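Local coordinates for uncharacterized protein (Bacillus thuringiensis serovar kurstaki, PDB 4XE8) that probably assembles into nucleotide-dependent, actin-like filaments of the ParM type that segregate plasmid DNA, and binds ADP between its two domains, at residues K143-V148 with K188-I193; D350-L355 with A379-L384; T40-A45 with D102-T107; N199-S204 with D249-K254. The protein carries 2 engineered substitutions. All blocks are in the same frame, centred on the assembly; numbering follows the deposited sequence.

Contact 1: residues K143-V148 with K188-I193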
loop_
_atom_site.group_PDB
_atom_site.type_symbol
_atom_site.label_atom_id
_atom_site.label_comp_id
_atom_site.label_asym_id
_atom_site.label_seq_id
_atom_site.Cartn_x
_atom_site.Cartn_y
_atom_site.Cartn_z
ATOM N N LYS A 143 16.640 -7.222 14.432
ATOM C CA LYS A 143 16.716 -6.424 15.653
ATOM C C LYS A 143 15.522 -6.713 16.553
ATOM O O LYS A 143 14.431 -7.014 16.069
ATOM C CB LYS A 143 16.790 -4.931 15.324
ATOM C CG LYS A 143 17.980 -4.549 14.458
ATOM C CD LYS A 143 18.137 -3.040 14.362
ATOM C CE LYS A 143 19.351 -2.669 13.525
ATOM N NZ LYS A 143 19.569 -1.196 13.477
ATOM N N GLU A 144 15.733 -6.627 17.863
ATOM C CA GLU A 144 14.678 -6.929 18.824
ATOM C C GLU A 144 14.144 -5.661 19.481
ATOM O O GLU A 144 13.062 -5.661 20.055
ATOM C CB GLU A 144 15.184 -7.895 19.895
ATOM C CG GLU A 144 15.812 -9.163 19.339
ATOM C CD GLU A 144 16.379 -10.051 20.427
ATOM O OE1 GLU A 144 16.042 -9.828 21.609
ATOM O OE2 GLU A 144 17.161 -10.968 20.102
ATOM N N GLU A 145 14.909 -4.581 19.400
ATOM C CA GLU A 145 14.480 -3.313 19.972
ATOM C C GLU A 145 14.793 -2.177 19.013
ATOM O O GLU A 145 15.953 -1.874 18.748
ATOM C CB GLU A 145 15.140 -3.073 21.337
ATOM C CG GLU A 145 14.939 -1.656 21.876
ATOM C CD GLU A 145 15.443 -1.492 23.300
ATOM O OE1 GLU A 145 16.607 -1.852 23.562
ATOM O OE2 GLU A 145 14.675 -1.012 24.162
ATOM N N VAL A 146 13.743 -1.548 18.498
ATOM C CA VAL A 146 13.898 -0.497 17.501
ATOM C C VAL A 146 13.177 0.794 17.872
ATOM O O VAL A 146 12.026 0.776 18.307
ATOM C CB VAL A 146 13.395 -0.966 16.120
ATOM C CG1 VAL A 146 14.421 -1.885 15.469
ATOM C CG2 VAL A 146 12.044 -1.659 16.242
ATOM N N SER A 147 13.872 1.915 17.717
ATOM C CA SER A 147 13.217 3.211 17.774
ATOM C C SER A 147 12.702 3.524 16.375
ATOM O O SER A 147 13.443 3.420 15.397
ATOM C CB SER A 147 14.169 4.300 18.269
ATOM O OG SER A 147 15.306 4.405 17.432
ATOM N N VAL A 148 11.427 3.882 16.274
ATOM C CA VAL A 148 10.809 4.072 14.969
ATOM C C VAL A 148 10.264 5.483 14.788
ATOM O O VAL A 148 9.135 5.772 15.187
ATOM C CB VAL A 148 9.664 3.062 14.739
ATOM C CG1 VAL A 148 9.151 3.157 13.311
ATOM C CG2 VAL A 148 10.137 1.647 15.039
ATOM N N LYS A 188 10.392 -11.390 20.325
ATOM C CA LYS A 188 9.762 -10.280 21.024
ATOM C C LYS A 188 10.412 -8.963 20.617
ATOM O O LYS A 188 11.600 -8.744 20.853
ATOM C CB LYS A 188 9.855 -10.494 22.536
ATOM C CG LYS A 188 9.372 -9.332 23.382
ATOM C CD LYS A 188 9.122 -9.787 24.812
ATOM C CE LYS A 188 10.329 -10.520 25.382
ATOM N NZ LYS A 188 10.006 -11.227 26.653
ATOM N N ILE A 189 9.624 -8.090 19.998
ATOM C CA ILE A 189 10.141 -6.829 19.481
ATOM C C ILE A 189 9.578 -5.636 20.240
ATOM O O ILE A 189 8.365 -5.501 20.393
ATOM C CB ILE A 189 9.831 -6.675 17.985
ATOM C CG1 ILE A 189 10.662 -7.675 17.184
ATOM C CG2 ILE A 189 10.132 -5.259 17.518
ATOM C CD1 ILE A 189 9.915 -8.333 16.066
ATOM N N LYS A 190 10.472 -4.778 20.721
ATOM C CA LYS A 190 10.083 -3.605 21.494
ATOM C C LYS A 190 10.188 -2.340 20.638
ATOM O O LYS A 190 11.282 -1.872 20.330
ATOM C CB LYS A 190 10.949 -3.487 22.754
ATOM C CG LYS A 190 10.655 -2.256 23.586
ATOM C CD LYS A 190 11.625 -2.134 24.746
ATOM C CE LYS A 190 11.504 -0.780 25.438
ATOM N NZ LYS A 190 12.279 -0.732 26.718
ATOM N N ILE A 191 9.036 -1.798 20.253
ATOM C CA ILE A 191 8.971 -0.632 19.377
ATOM C C ILE A 191 8.859 0.669 20.168
ATOM O O ILE A 191 8.009 0.796 21.049
ATOM C CB ILE A 191 7.774 -0.739 18.412
ATOM C CG1 ILE A 191 7.872 -2.024 17.587
ATOM C CG2 ILE A 191 7.701 0.479 17.506
ATOM C CD1 ILE A 191 6.576 -2.405 16.889
ATOM N N THR A 192 9.720 1.634 19.856
ATOM C CA THR A 192 9.679 2.935 20.516
ATOM C C THR A 192 9.479 4.065 19.511
ATOM O O THR A 192 10.301 4.267 18.618
ATOM C CB THR A 192 10.965 3.206 21.318
ATOM O OG1 THR A 192 11.088 2.242 22.371
ATOM C CG2 THR A 192 10.930 4.601 21.919
ATOM N N ILE A 193 8.382 4.799 19.662
ATOM C CA ILE A 193 8.092 5.926 18.785
ATOM C C ILE A 193 8.133 7.242 19.557
ATOM O O ILE A 193 7.213 7.561 20.309
ATOM C CB ILE A 193 6.718 5.777 18.105
ATOM C CG1 ILE A 193 6.604 4.410 17.424
ATOM C CG2 ILE A 193 6.496 6.897 17.100
ATOM C CD1 ILE A 193 5.280 4.179 16.728
#
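Lys-190 and Glu-145 lie side by side on one face of a parallel strand pair, 145-147 beside 188-193, in the large mixed sheet of one actin-like domain. From CB, 4.1 Å from Glu-144 O, the lysine runs out fully extended with CG anti to the backbone N (chi1 177°), and this carries it along the glutamate of the adjoining strand. CD rests 3.3 Å from Glu-145 OE2. CE passes the same oxygen, and NZ of Lys-190 ends 3.5 Å from Glu-145 OE2. One carboxylate oxygen therefore sits alongside the last three atoms of the lysine, giving a loose salt bridge rather than a head-on one. Glu-174, on the next strand over, adds a long, weak ion pair to NZ.

The backbones are laced in the usual parallel way. Lys-190 gives its N-H to Glu-144 O at 2.8 Å and takes the N-H of Val-146 on its own carbonyl; Thr-192 does the same between Val-146 and Val-148. The tightest of these bonds is Val-148 N to Thr-192 O, 2.6 Å long and nearly straight at 168°. On the other edge of strand 145-151, Ser-147 bonds through its backbone to Asn-9 and Leu-11.

Val-146 and Ile-191 share the opposite, buried face. Helix 124-140 closes this side, with Met-134 on Ile-191 and Ile-193, and Ala-138 on Ile-189. Here Val-148 leans across Ile-191 at a slant, its CG2 methyl 3.7 Å from Ile-191 CG2.

Contact 2: residues D350-L355 with A379-L384; sequences DQKASL and AGLRDL
Lys-352 reaches from the long helix 337-362 to the segment around Gly-380 and Asp-383, which includes the short helix 378-381 and a 3-10 turn. This is helix-to-helix packing in the domain built on the five-stranded sheet that includes strand 231-237, one of the two halves of an actin-like fold.

The polar part is modest. NZ of Lys-352 makes a weak salt bridge with Asp-383 OD2 at 3.5 Å, the two side chains crossing at about a right angle. The lysine is bent at chi2 (-86°) and again at its last torsion, which swings its end toward the partner segment. That path brings CE within 3.2 Å of Gly-380 O, while NZ has too poor an angle to bond to this carbonyl.

The apolar part runs along the same lysine. Its aliphatic length lies antiparallel to the side chains of Leu-384 and Leu-381, sliding past each, with Lys-352 CD 3.6 Å from Leu-384 CD1. Leu-384 points at the long helix from CB, while Leu-381 brings only its end up to it. Leu-381 also meets the root of Gln-351, whose own amide turns away to bond Ser-242 OG. Leu-237, on strand 231-237, touches both Gln-351 and Leu-381.

One turn farther along the helix, Leu-355 crosses Leu-384 at a slant, its CD1 4.0 Å from Leu-384 CD2.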
loop_
_atom_site.group_PDB
_atom_site.type_symbol
_atom_site.label_atom_id
_atom_site.label_comp_id
_atom_site.label_asym_id
_atom_site.label_seq_id
_atom_site.Cartn_x
_atom_site.Cartn_y
_atom_site.Cartn_z
ATOM N N ASP A 350 -11.833 4.910 -17.680
ATOM C CA ASP A 350 -12.491 5.638 -16.602
ATOM C C ASP A 350 -11.493 6.491 -15.829
ATOM O O ASP A 350 -11.822 7.586 -15.377
ATOM C CB ASP A 350 -13.208 4.674 -15.656
ATOM C CG ASP A 350 -14.443 4.056 -16.280
ATOM O OD1 ASP A 350 -14.848 4.503 -17.374
ATOM O OD2 ASP A 350 -15.010 3.124 -15.671
ATOM N N GLN A 351 -10.271 5.990 -15.678
ATOM C CA GLN A 351 -9.228 6.758 -15.012
ATOM C C GLN A 351 -8.733 7.896 -15.896
ATOM O O GLN A 351 -8.473 8.995 -15.404
ATOM C CB GLN A 351 -8.062 5.855 -14.600
ATOM C CG GLN A 351 -8.295 5.099 -13.295
ATOM C CD GLN A 351 -8.341 6.016 -12.071
ATOM O OE1 GLN A 351 -8.125 7.225 -12.171
ATOM N NE2 GLN A 351 -8.625 5.436 -10.909
ATOM N N LYS A 352 -8.603 7.631 -17.194
ATOM C CA LYS A 352 -8.232 8.667 -18.156
ATOM C C LYS A 352 -9.185 9.858 -18.033
ATOM O O LYS A 352 -8.763 11.016 -18.007
ATOM C CB LYS A 352 -8.270 8.135 -19.593
ATOM C CG LYS A 352 -7.347 6.967 -19.954
ATOM C CD LYS A 352 -5.959 7.405 -20.366
ATOM C CE LYS A 352 -5.249 6.270 -21.078
ATOM N NZ LYS A 352 -5.975 5.866 -22.317
ATOM N N ALA A 353 -10.478 9.552 -17.960
ATOM C CA ALA A 353 -11.516 10.571 -17.882
ATOM C C ALA A 353 -11.474 11.315 -16.552
ATOM O O ALA A 353 -11.666 12.530 -16.505
ATOM C CB ALA A 353 -12.882 9.942 -18.092
ATOM N N SER A 354 -11.223 10.577 -15.474
ATOM C CA SER A 354 -11.157 11.162 -14.141
ATOM C C SER A 354 -9.952 12.085 -13.993
ATOM O O SER A 354 -10.037 13.136 -13.355
ATOM C CB SER A 354 -11.105 10.064 -13.079
ATOM O OG SER A 354 -10.867 10.606 -11.791
ATOM N N LEU A 355 -8.831 11.685 -14.586
ATOM C CA LEU A 355 -7.591 12.447 -14.488
ATOM C C LEU A 355 -7.658 13.749 -15.277
ATOM O O LEU A 355 -7.103 14.764 -14.857
ATOM C CB LEU A 355 -6.409 11.605 -14.976
ATOM C CG LEU A 355 -6.065 10.394 -14.107
ATOM C CD1 LEU A 355 -5.065 9.481 -14.804
ATOM C CD2 LEU A 355 -5.551 10.837 -12.753
ATOM N N ALA A 379 -2.141 -1.535 -19.431
ATOM C CA ALA A 379 -2.441 -1.727 -20.847
ATOM C C ALA A 379 -2.993 -0.461 -21.491
ATOM O O ALA A 379 -2.674 -0.145 -22.636
ATOM C CB ALA A 379 -3.418 -2.875 -21.025
ATOM N N GLY A 380 -3.818 0.264 -20.743
ATOM C CA GLY A 380 -4.387 1.505 -21.227
ATOM C C GLY A 380 -3.655 2.731 -20.717
ATOM O O GLY A 380 -3.449 3.688 -21.461
ATOM N N LEU A 381 -3.248 2.697 -19.450
ATOM C CA LEU A 381 -2.674 3.871 -18.795
ATOM C C LEU A 381 -1.231 4.169 -19.203
ATOM O O LEU A 381 -0.698 5.225 -18.863
ATOM C CB LEU A 381 -2.747 3.719 -17.274
ATOM C CG LEU A 381 -4.111 3.983 -16.636
ATOM C CD1 LEU A 381 -4.052 3.763 -15.132
ATOM C CD2 LEU A 381 -4.584 5.391 -16.955
ATOM N N ARG A 382 -0.599 3.251 -19.928
ATOM C CA ARG A 382 0.764 3.489 -20.392
ATOM C C ARG A 382 0.788 4.555 -21.485
ATOM O O ARG A 382 1.849 5.084 -21.826
ATOM C CB ARG A 382 1.405 2.200 -20.902
ATOM C CG ARG A 382 0.747 1.609 -22.137
ATOM C CD ARG A 382 1.607 0.501 -22.715
ATOM N NE ARG A 382 0.811 -0.579 -23.287
ATOM C CZ ARG A 382 1.306 -1.763 -23.635
ATOM N NH1 ARG A 382 2.598 -2.017 -23.470
ATOM N NH2 ARG A 382 0.511 -2.692 -24.148
ATOM N N ASP A 383 -0.386 4.873 -22.028
ATOM C CA ASP A 383 -0.517 5.942 -23.016
ATOM C C ASP A 383 -0.120 7.291 -22.420
ATOM O O ASP A 383 0.212 8.227 -23.147
ATOM C CB ASP A 383 -1.952 6.014 -23.548
ATOM C CG ASP A 383 -2.367 4.760 -24.295
ATOM O OD1 ASP A 383 -1.478 3.989 -24.718
ATOM O OD2 ASP A 383 -3.586 4.550 -24.464
ATOM N N LEU A 384 -0.158 7.381 -21.093
ATOM C CA LEU A 384 0.161 8.617 -20.388
ATOM C C LEU A 384 1.640 8.974 -20.503
ATOM O O LEU A 384 2.027 10.121 -20.282
ATOM C CB LEU A 384 -0.237 8.506 -18.916
ATOM C CG LEU A 384 -1.629 9.004 -18.517
ATOM C CD1 LEU A 384 -2.677 8.582 -19.530
ATOM C CD2 LEU A 384 -1.994 8.494 -17.131
#

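Contact 3: residues T40-A45 with D102-T107; sequences TVIAEA and DRQEPT
Gln-104 lies against Ile-42, and the two exchange a pair of backbone hydrogen bonds. Gln-104 N to Ile-42 O is short, 2.6 Å, and nearly straight at 170°, with the donor close to the line of the carbonyl bond. The return bond, Ile-42 N to Gln-104 O, is longer at 3.3 Å. Between the side chains, Ile-42 CG1 packs 4.0 Å from Gln-104 CB. The extended glutamine then carries its amide toward Glu-44: one water links NE2 to Glu-44 N and Asp-102 O, while a second joins NE2 to Glu-44 OE2.

This is a single antiparallel bridge of the hydrogen-bonded kind, which lays an irregular loop along strand 33-45 of the actin-like domain. The strand's other edge is taken by 88-93, with Ala-43 bonded to Tyr-92.

Val-41 lies alongside both Arg-103 and Glu-105. Its CG1 is 3.9 Å from Arg-103 CB and its CG2 3.8 Å from Glu-105 CG. Beyond these carbons, Arg-103 NE and Glu-105 OE2 form a salt bridge at 3.0 Å, with OE2 at the edge of the guanidinium and in its plane, though weak as a hydrogen bond; Arg-103 NH1 also bonds Gln-100 O.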
loop_
_atom_site.group_PDB
_atom_site.type_symbol
_atom_site.label_atom_id
_atom_site.label_comp_id
_atom_site.label_asym_id
_atom_site.label_seq_id
_atom_site.Cartn_x
_atom_site.Cartn_y
_atom_site.Cartn_z
ATOM N N THR A 40 -5.872 -4.684 6.344
ATOM C CA THR A 40 -6.464 -4.079 7.531
ATOM C C THR A 40 -7.556 -4.982 8.093
ATOM O O THR A 40 -8.744 -4.662 8.035
ATOM C CB THR A 40 -7.043 -2.687 7.223
ATOM O OG1 THR A 40 -6.098 -1.943 6.444
ATOM C CG2 THR A 40 -7.335 -1.927 8.509
ATOM N N VAL A 41 -7.138 -6.129 8.622
ATOM C CA VAL A 41 -8.050 -7.102 9.209
ATOM C C VAL A 41 -7.437 -7.685 10.476
ATOM O O VAL A 41 -6.277 -8.094 10.481
ATOM C CB VAL A 41 -8.376 -8.258 8.231
ATOM C CG1 VAL A 41 -9.314 -9.262 8.888
ATOM C CG2 VAL A 41 -8.984 -7.732 6.941
ATOM N N ILE A 42 -8.215 -7.709 11.553
ATOM C CA ILE A 42 -7.781 -8.356 12.784
ATOM C C ILE A 42 -8.867 -9.275 13.324
ATOM O O ILE A 42 -10.014 -9.227 12.882
ATOM C CB ILE A 42 -7.408 -7.335 13.880
ATOM C CG1 ILE A 42 -8.641 -6.536 14.309
ATOM C CG2 ILE A 42 -6.293 -6.416 13.407
ATOM C CD1 ILE A 42 -8.379 -5.587 15.457
ATOM N N ALA A 43 -8.488 -10.113 14.283
ATOM C CA ALA A 43 -9.431 -10.976 14.980
ATOM C C ALA A 43 -8.851 -11.365 16.330
ATOM O O ALA A 43 -7.641 -11.547 16.459
ATOM C CB ALA A 43 -9.747 -12.213 14.154
ATOM N N GLU A 44 -9.709 -11.478 17.337
ATOM C CA GLU A 44 -9.265 -11.888 18.662
ATOM C C GLU A 44 -8.696 -13.301 18.611
ATOM O O GLU A 44 -9.257 -14.184 17.964
ATOM C CB GLU A 44 -10.412 -11.804 19.669
ATOM C CG GLU A 44 -10.921 -10.393 19.899
ATOM C CD GLU A 44 -11.867 -10.300 21.077
ATOM O OE1 GLU A 44 -12.485 -11.327 21.428
ATOM O OE2 GLU A 44 -11.990 -9.199 21.656
ATOM N N ALA A 45 -7.572 -13.503 19.290
ATOM C CA ALA A 45 -6.869 -14.778 19.242
ATOM C C ALA A 45 -6.524 -15.275 20.642
ATOM O O ALA A 45 -6.320 -14.473 21.553
ATOM C CB ALA A 45 -5.607 -14.645 18.400
ATOM N N ASP A 102 -14.429 -14.482 13.371
ATOM C CA ASP A 102 -14.404 -13.373 14.316
ATOM C C ASP A 102 -13.959 -12.050 13.704
ATOM O O ASP A 102 -14.139 -10.999 14.316
ATOM C CB ASP A 102 -13.472 -13.708 15.483
ATOM C CG ASP A 102 -14.220 -14.058 16.750
ATOM O OD1 ASP A 102 -15.431 -13.767 16.833
ATOM O OD2 ASP A 102 -13.590 -14.620 17.672
ATOM N N ARG A 103 -13.387 -12.109 12.502
ATOM C CA ARG A 103 -12.612 -10.998 11.948
ATOM C C ARG A 103 -13.309 -9.640 11.997
ATOM O O ARG A 103 -14.504 -9.518 11.723
ATOM C CB ARG A 103 -12.204 -11.305 10.501
ATOM C CG ARG A 103 -13.344 -11.377 9.500
ATOM C CD ARG A 103 -12.809 -11.715 8.118
ATOM N NE ARG A 103 -13.873 -11.866 7.127
ATOM C CZ ARG A 103 -14.566 -12.985 6.941
ATOM N NH1 ARG A 103 -14.318 -14.057 7.681
ATOM N NH2 ARG A 103 -15.512 -13.031 6.013
ATOM N N GLN A 104 -12.541 -8.627 12.378
ATOM C CA GLN A 104 -13.015 -7.253 12.384
ATOM C C GLN A 104 -12.434 -6.520 11.184
ATOM O O GLN A 104 -11.230 -6.570 10.941
ATOM C CB GLN A 104 -12.626 -6.545 13.683
ATOM C CG GLN A 104 -13.099 -7.246 14.947
ATOM C CD GLN A 104 -12.684 -6.512 16.211
ATOM O OE1 GLN A 104 -12.584 -5.284 16.228
ATOM N NE2 GLN A 104 -12.437 -7.266 17.277
ATOM N N GLU A 105 -13.299 -5.852 10.430
ATOM C CA GLU A 105 -12.871 -5.093 9.264
ATOM C C GLU A 105 -13.427 -3.674 9.336
ATOM O O GLU A 105 -14.410 -3.430 10.039
ATOM C CB GLU A 105 -13.326 -5.784 7.975
ATOM C CG GLU A 105 -12.648 -7.120 7.716
ATOM C CD GLU A 105 -13.106 -7.767 6.422
ATOM O OE1 GLU A 105 -13.242 -7.048 5.411
ATOM O OE2 GLU A 105 -13.324 -8.996 6.416
ATOM N N PRO A 106 -12.785 -2.728 8.631
ATOM C CA PRO A 106 -13.321 -1.365 8.553
ATOM C C PRO A 106 -14.758 -1.353 8.039
ATOM O O PRO A 106 -15.047 -1.952 7.004
ATOM C CB PRO A 106 -12.380 -0.674 7.566
ATOM C CG PRO A 106 -11.095 -1.413 7.702
ATOM C CD PRO A 106 -11.475 -2.844 7.963
ATOM N N THR A 107 -15.648 -0.689 8.769
ATOM C CA THR A 107 -17.055 -0.644 8.390
ATOM C C THR A 107 -17.350 0.580 7.531
ATOM O O THR A 107 -16.780 1.651 7.739
ATOM C CB THR A 107 -17.972 -0.636 9.625
ATOM O OG1 THR A 107 -17.663 0.495 10.450
ATOM C CG2 THR A 107 -17.784 -1.912 10.433
HETATM O O HOH W 1 -12.220 -10.467 16.720
HETATM O O HOH W 2 -11.983 -6.823 20.140
#

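Contact 4: residues N199-S204 with D249-K254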
loop_
_atom_site.group_PDB
_atom_site.type_symbol
_atom_site.label_atom_id
_atom_site.label_comp_id
_atom_site.label_asym_id
_atom_site.label_seq_id
_atom_site.Cartn_x
_atom_site.Cartn_y
_atom_site.Cartn_z
ATOM N N ASN A 199 3.958 14.343 6.889
ATOM C CA ASN A 199 4.345 14.765 5.540
ATOM C C ASN A 199 3.270 15.540 4.785
ATOM O O ASN A 199 3.021 15.287 3.604
ATOM C CB ASN A 199 4.762 13.544 4.714
ATOM C CG ASN A 199 6.003 12.864 5.262
ATOM O OD1 ASN A 199 7.111 13.393 5.160
ATOM N ND2 ASN A 199 5.823 11.682 5.844
ATOM N N VAL A 200 2.635 16.483 5.474
ATOM C CA VAL A 200 1.518 17.224 4.906
ATOM C C VAL A 200 1.939 18.125 3.747
ATOM O O VAL A 200 1.435 17.992 2.632
ATOM C CB VAL A 200 0.823 18.082 5.977
ATOM C CG1 VAL A 200 -0.313 18.884 5.359
ATOM C CG2 VAL A 200 0.311 17.203 7.106
ATOM N N GLU A 201 2.868 19.038 4.014
ATOM C CA GLU A 201 3.261 20.031 3.021
ATOM C C GLU A 201 4.543 19.650 2.289
ATOM O O GLU A 201 5.205 18.672 2.636
ATOM C CB GLU A 201 3.431 21.400 3.684
ATOM C CG GLU A 201 2.235 21.853 4.514
ATOM C CD GLU A 201 1.032 22.253 3.672
ATOM O OE1 GLU A 201 1.120 22.215 2.426
ATOM O OE2 GLU A 201 -0.010 22.606 4.264
ATOM N N GLY A 202 4.880 20.430 1.268
ATOM C CA GLY A 202 6.118 20.243 0.534
ATOM C C GLY A 202 6.118 19.050 -0.402
ATOM O O GLY A 202 5.081 18.435 -0.657
ATOM N N VAL A 203 7.302 18.719 -0.907
ATOM C CA VAL A 203 7.464 17.650 -1.885
ATOM C C VAL A 203 7.589 16.269 -1.245
ATOM O O VAL A 203 7.920 15.299 -1.926
ATOM C CB VAL A 203 8.707 17.894 -2.768
ATOM C CG1 VAL A 203 8.537 19.162 -3.591
ATOM C CG2 VAL A 203 9.966 17.971 -1.910
ATOM N N SER A 204 7.327 16.181 0.058
ATOM C CA SER A 204 7.483 14.924 0.790
ATOM C C SER A 204 6.655 13.792 0.185
ATOM O O SER A 204 7.134 12.664 0.062
ATOM C CB SER A 204 7.103 15.110 2.261
ATOM O OG SER A 204 8.113 15.810 2.967
ATOM N N ASP A 249 2.678 25.699 -5.207
ATOM C CA ASP A 249 3.702 26.533 -4.575
ATOM C C ASP A 249 4.145 26.001 -3.213
ATOM O O ASP A 249 4.162 26.735 -2.224
ATOM C CB ASP A 249 3.206 27.973 -4.434
ATOM C CG ASP A 249 3.066 28.674 -5.771
ATOM O OD1 ASP A 249 3.895 28.414 -6.670
ATOM O OD2 ASP A 249 2.127 29.484 -5.924
ATOM N N GLY A 250 4.498 24.720 -3.170
ATOM C CA GLY A 250 5.004 24.104 -1.955
ATOM C C GLY A 250 3.925 23.754 -0.945
ATOM O O GLY A 250 4.216 23.253 0.150
ATOM N N GLU A 251 2.674 24.010 -1.315
ATOM C CA GLU A 251 1.554 23.785 -0.411
ATOM C C GLU A 251 0.526 22.813 -0.975
ATOM O O GLU A 251 0.234 22.830 -2.172
ATOM C CB GLU A 251 0.869 25.109 -0.087
ATOM C CG GLU A 251 1.205 25.681 1.273
ATOM C CD GLU A 251 0.090 26.561 1.800
ATOM O OE1 GLU A 251 -1.092 26.182 1.631
ATOM O OE2 GLU A 251 0.395 27.632 2.370
ATOM N N LEU A 252 -0.023 21.971 -0.105
ATOM C CA LEU A 252 -1.168 21.150 -0.468
ATOM C C LEU A 252 -2.405 22.037 -0.542
ATOM O O LEU A 252 -2.722 22.753 0.408
ATOM C CB LEU A 252 -1.379 20.020 0.540
ATOM C CG LEU A 252 -2.595 19.124 0.302
ATOM C CD1 LEU A 252 -2.366 18.233 -0.912
ATOM C CD2 LEU A 252 -2.895 18.295 1.541
ATOM N N ASN A 253 -3.094 22.001 -1.678
ATOM C CA ASN A 253 -4.332 22.754 -1.838
ATOM C C ASN A 253 -5.490 21.982 -1.217
ATOM O O ASN A 253 -6.095 21.127 -1.863
ATOM C CB ASN A 253 -4.596 23.039 -3.318
ATOM C CG ASN A 253 -5.711 24.042 -3.533
ATOM O OD1 ASN A 253 -6.815 23.886 -3.011
ATOM N ND2 ASN A 253 -5.425 25.084 -4.306
ATOM N N LYS A 254 -5.797 22.290 0.039
ATOM C CA LYS A 254 -6.773 21.519 0.803
ATOM C C LYS A 254 -8.195 21.708 0.263
ATOM O O LYS A 254 -9.098 20.926 0.565
ATOM C CB LYS A 254 -6.696 21.897 2.290
ATOM C CG LYS A 254 -7.734 21.227 3.185
ATOM C CD LYS A 254 -7.432 21.421 4.662
ATOM C CE LYS A 254 -8.270 20.477 5.519
ATOM N NZ LYS A 254 -8.917 19.401 4.711
#
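Glu-201 OE1 accepts the backbone N-H of Leu-252 at 2.8 Å. The bond is straight, 166° at the hydrogen, and the donor comes in nearly along the C-O axis of the carboxylate. A sharp bend in the glutamate at chi2 (-72°) folds the acid back onto strand 251-260, placing OE1 in a position like that of a carbonyl on a neighbouring strand. The second bond is poorer: Gly-202 N meets Gly-250 O at 3.1 Å, the donor standing 42° above the carbonyl plane.

Both glycines have positive phi. Asp-249 and Gly-250 have backbone angles consistent with a type I' turn, in the hairpin that joins strands 242-248 and 251-260 of the second actin-like domain. The 199-204 loop, which follows strand 188-197 of the other sheet, comes up against this hairpin tip roughly antiparallel to it.

Around the polar pair the packing is thin. OE1 of Glu-201 lies 3.3 Å from Glu-251 CA and 3.7 Å from Glu-251 CG, the two acids running side by side. Val-200 O is 4.1 Å from Leu-252 CB; the leucine itself rests on Ala-245 and Phe-247 of the adjoining strand.

Glu-201 OE2 and Glu-251 OE1 come within 4.6 Å of each other, which would probably raise the cost of holding both charges. The N-H of Leu-252 should offset part of that for Glu-201, so this exposed junction is held by two hydrogen bonds, the straighter of them resting on one carboxylate oxygen.

Overall arrangement
Contacts 1 and 3 both reach the same large sheet, their centres about 24 Å apart, while contacts 2 and 4 involve the other sheet, with centres about 25 Å apart. The ADP sits between these halves. In contact 3 the side chain of Thr-40 is about 8 Å from the bound ADP. In contact 2 the side chain of Gln-351 is about 9 Å from the bound ADP. The centres of contacts 2 and 3 are about 34 Å apart, on opposite sides of the chain's centre. Contact 4 ties the halves together: strand 188-197 of contact 1 runs on into its 199-204 loop, which meets the second sheet's hairpin. Nearest atoms of contacts 1 and 4 are about 12 Å apart.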